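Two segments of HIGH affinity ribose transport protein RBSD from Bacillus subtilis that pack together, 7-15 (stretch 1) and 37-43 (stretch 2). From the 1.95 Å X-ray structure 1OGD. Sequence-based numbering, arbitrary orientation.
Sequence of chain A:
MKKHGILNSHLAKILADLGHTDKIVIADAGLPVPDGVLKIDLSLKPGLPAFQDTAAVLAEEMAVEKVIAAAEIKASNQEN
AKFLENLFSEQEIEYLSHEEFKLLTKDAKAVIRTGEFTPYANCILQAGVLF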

# COMPACT_ATOMS: atom_id res chain seq x y z
N LEU A 7 -5.10 17.60 -23.44
CA LEU A 7 -4.75 18.48 -22.33
C LEU A 7 -4.91 17.87 -20.93
O LEU A 7 -4.10 18.15 -20.04
CB LEU A 7 -5.60 19.75 -22.40
CG LEU A 7 -5.35 20.82 -21.33
CD1 LEU A 7 -3.95 21.38 -21.49
CD2 LEU A 7 -6.38 21.93 -21.45
N ASN A 8 -5.94 17.06 -20.74
CA ASN A 8 -6.20 16.45 -19.44
C ASN A 8 -5.10 15.47 -19.04
O ASN A 8 -4.83 14.49 -19.74
CB ASN A 8 -7.55 15.74 -19.46
CG ASN A 8 -7.98 15.30 -18.08
OD1 ASN A 8 -7.60 14.22 -17.62
ND2 ASN A 8 -8.75 16.14 -17.39
N SER A 9 -4.49 15.73 -17.89
CA SER A 9 -3.41 14.89 -17.39
C SER A 9 -3.86 13.46 -17.10
O SER A 9 -3.14 12.51 -17.41
CB SER A 9 -2.78 15.52 -16.15
OG SER A 9 -3.72 15.65 -15.10
N HIS A 10 -5.04 13.30 -16.51
CA HIS A 10 -5.55 11.96 -16.20
C HIS A 10 -5.78 11.17 -17.49
O HIS A 10 -5.40 10.00 -17.58
CB HIS A 10 -6.88 12.02 -15.44
CG HIS A 10 -6.84 12.87 -14.21
ND1 HIS A 10 -5.88 12.72 -13.23
CD2 HIS A 10 -7.66 13.87 -13.79
CE1 HIS A 10 -6.11 13.60 -12.26
NE2 HIS A 10 -7.18 14.30 -12.57
N LEU A 11 -6.41 11.80 -18.47
CA LEU A 11 -6.68 11.13 -19.74
C LEU A 11 -5.41 10.80 -20.50
O LEU A 11 -5.30 9.73 -21.09
CB LEU A 11 -7.60 11.99 -20.62
CG LEU A 11 -9.05 12.15 -20.14
CD1 LEU A 11 -9.84 12.95 -21.17
CD2 LEU A 11 -9.68 10.79 -19.94
N ALA A 12 -4.44 11.71 -20.47
CA ALA A 12 -3.18 11.49 -21.17
C ALA A 12 -2.53 10.19 -20.69
O ALA A 12 -2.00 9.42 -21.49
CB ALA A 12 -2.24 12.67 -20.92
N LYS A 13 -2.59 9.94 -19.39
CA LYS A 13 -1.99 8.73 -18.84
C LYS A 13 -2.69 7.48 -19.34
O LYS A 13 -2.04 6.46 -19.57
CB LYS A 13 -2.00 8.79 -17.31
CG LYS A 13 -1.19 9.95 -16.76
CD LYS A 13 -1.32 10.08 -15.25
CE LYS A 13 -0.49 11.23 -14.75
NZ LYS A 13 -0.73 11.49 -13.31
N ILE A 14 -4.00 7.55 -19.50
CA ILE A 14 -4.78 6.42 -20.01
C ILE A 14 -4.47 6.19 -21.49
O ILE A 14 -4.23 5.05 -21.91
CB ILE A 14 -6.31 6.65 -19.85
CG1 ILE A 14 -6.69 6.72 -18.36
CG2 ILE A 14 -7.09 5.52 -20.51
CD1 ILE A 14 -6.31 5.48 -17.59
N LEU A 15 -4.47 7.25 -22.29
CA LEU A 15 -4.20 7.09 -23.71
C LEU A 15 -2.81 6.51 -23.95
O LEU A 15 -2.62 5.69 -24.85
CB LEU A 15 -4.32 8.42 -24.45
CG LEU A 15 -5.71 9.05 -24.49
CD1 LEU A 15 -5.69 10.26 -25.41
CD2 LEU A 15 -6.73 8.03 -24.97
N VAL A 37 -12.67 -0.65 -12.09
CA VAL A 37 -12.42 0.15 -13.28
C VAL A 37 -12.17 1.60 -12.89
O VAL A 37 -12.93 2.19 -12.13
CB VAL A 37 -13.62 0.09 -14.27
CG1 VAL A 37 -13.35 0.99 -15.47
CG2 VAL A 37 -13.82 -1.34 -14.73
N LEU A 38 -11.08 2.16 -13.41
CA LEU A 38 -10.71 3.54 -13.11
C LEU A 38 -11.78 4.52 -13.58
O LEU A 38 -12.26 4.45 -14.72
CB LEU A 38 -9.38 3.89 -13.78
CG LEU A 38 -8.92 5.34 -13.62
CD1 LEU A 38 -8.61 5.64 -12.15
CD2 LEU A 38 -7.68 5.58 -14.48
N LYS A 39 -12.12 5.46 -12.71
CA LYS A 39 -13.12 6.47 -13.02
C LYS A 39 -12.51 7.87 -13.04
O LYS A 39 -11.91 8.32 -12.07
CB LYS A 39 -14.23 6.40 -11.97
CG LYS A 39 -15.35 7.40 -12.15
CD LYS A 39 -16.32 7.23 -10.99
CE LYS A 39 -17.50 8.15 -11.07
NZ LYS A 39 -18.38 7.89 -9.91
N ILE A 40 -12.66 8.55 -14.17
CA ILE A 40 -12.15 9.90 -14.31
C ILE A 40 -13.37 10.78 -14.54
O ILE A 40 -14.00 10.74 -15.60
CB ILE A 40 -11.18 10.00 -15.49
CG1 ILE A 40 -10.01 9.02 -15.27
CG2 ILE A 40 -10.66 11.41 -15.63
CD1 ILE A 40 -9.05 8.90 -16.45
N ASP A 41 -13.71 11.58 -13.53
CA ASP A 41 -14.89 12.43 -13.58
C ASP A 41 -14.57 13.86 -14.01
O ASP A 41 -13.91 14.60 -13.28
CB ASP A 41 -15.56 12.41 -12.20
CG ASP A 41 -16.96 12.97 -12.21
OD1 ASP A 41 -17.64 12.83 -11.17
OD2 ASP A 41 -17.39 13.56 -13.23
N LEU A 42 -15.04 14.24 -15.20
CA LEU A 42 -14.79 15.57 -15.75
C LEU A 42 -15.97 16.50 -15.54
O LEU A 42 -15.87 17.70 -15.83
CB LEU A 42 -14.49 15.48 -17.25
CG LEU A 42 -13.31 14.62 -17.71
CD1 LEU A 42 -13.30 14.54 -19.24
CD2 LEU A 42 -12.01 15.22 -17.19
N SER A 43 -17.08 15.97 -15.05
CA SER A 43 -18.28 16.77 -14.85
C SER A 43 -18.07 17.97 -13.93
O SER A 43 -17.29 17.92 -12.97
CB SER A 43 -19.42 15.90 -14.30
OG SER A 43 -19.17 15.50 -12.96

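The helix that begins at Ser9 packs over the strand that includes Ile40, and the two chain directions run at 144°, closer to antiparallel than parallel. The axes approach to 9.8 Å, a gap filled by side chains. No hydrogen bond crosses it. The contact is one of shape, and it buries 275 Å² in all.

Ile40 is the main bump. It loses 78 Å² to the helix, the largest share of any residue here. Both of its branches pack against the helix. CG2 of Ile40 rests 3.8 Å from CB of His10, with the imidazole ring oblique to it. CD1 of Ile40 reaches into a hollow lined by Leu11, Ile14 and also CB of His10, 4.0 Å from CD2 of Leu11 and 3.7 Å from CG1 of Ile14. Leu11 starts out sideways from its CA, but its m,t rotamer brings the end nearer the strand.

Leu38 and Leu42 flank Ile40 along the chain. Ile14 takes the m,m rotamer, and its CD1 meets CD2 of Leu38 at 3.4 Å, a tight fit. Leu38 is otherwise exposed, so this contact covers part of an apolar side chain. At the other end, CD1 of Leu42 lies 4.3 Å from CD1 of Leu11, a looser fit. CD2 of Leu42 packs 3.4 Å from ND2 of Asn8.

Asn8 suits the start of the helix. Its OD1 accepts a hydrogen bond from N of Leu11 at 2.8 Å and so caps a free backbone NH. Its ND2 is hydrogen-bonded elsewhere in the structure, so it is not left without a partner beside the leucine.

Leu38, Ile40 and, just past the strand, Leu42 point toward the helix. Asp41 points away, and its OD2 accepts from OG of Ser43 at 2.6 Å and from N of Ser43 at 3.0 Å.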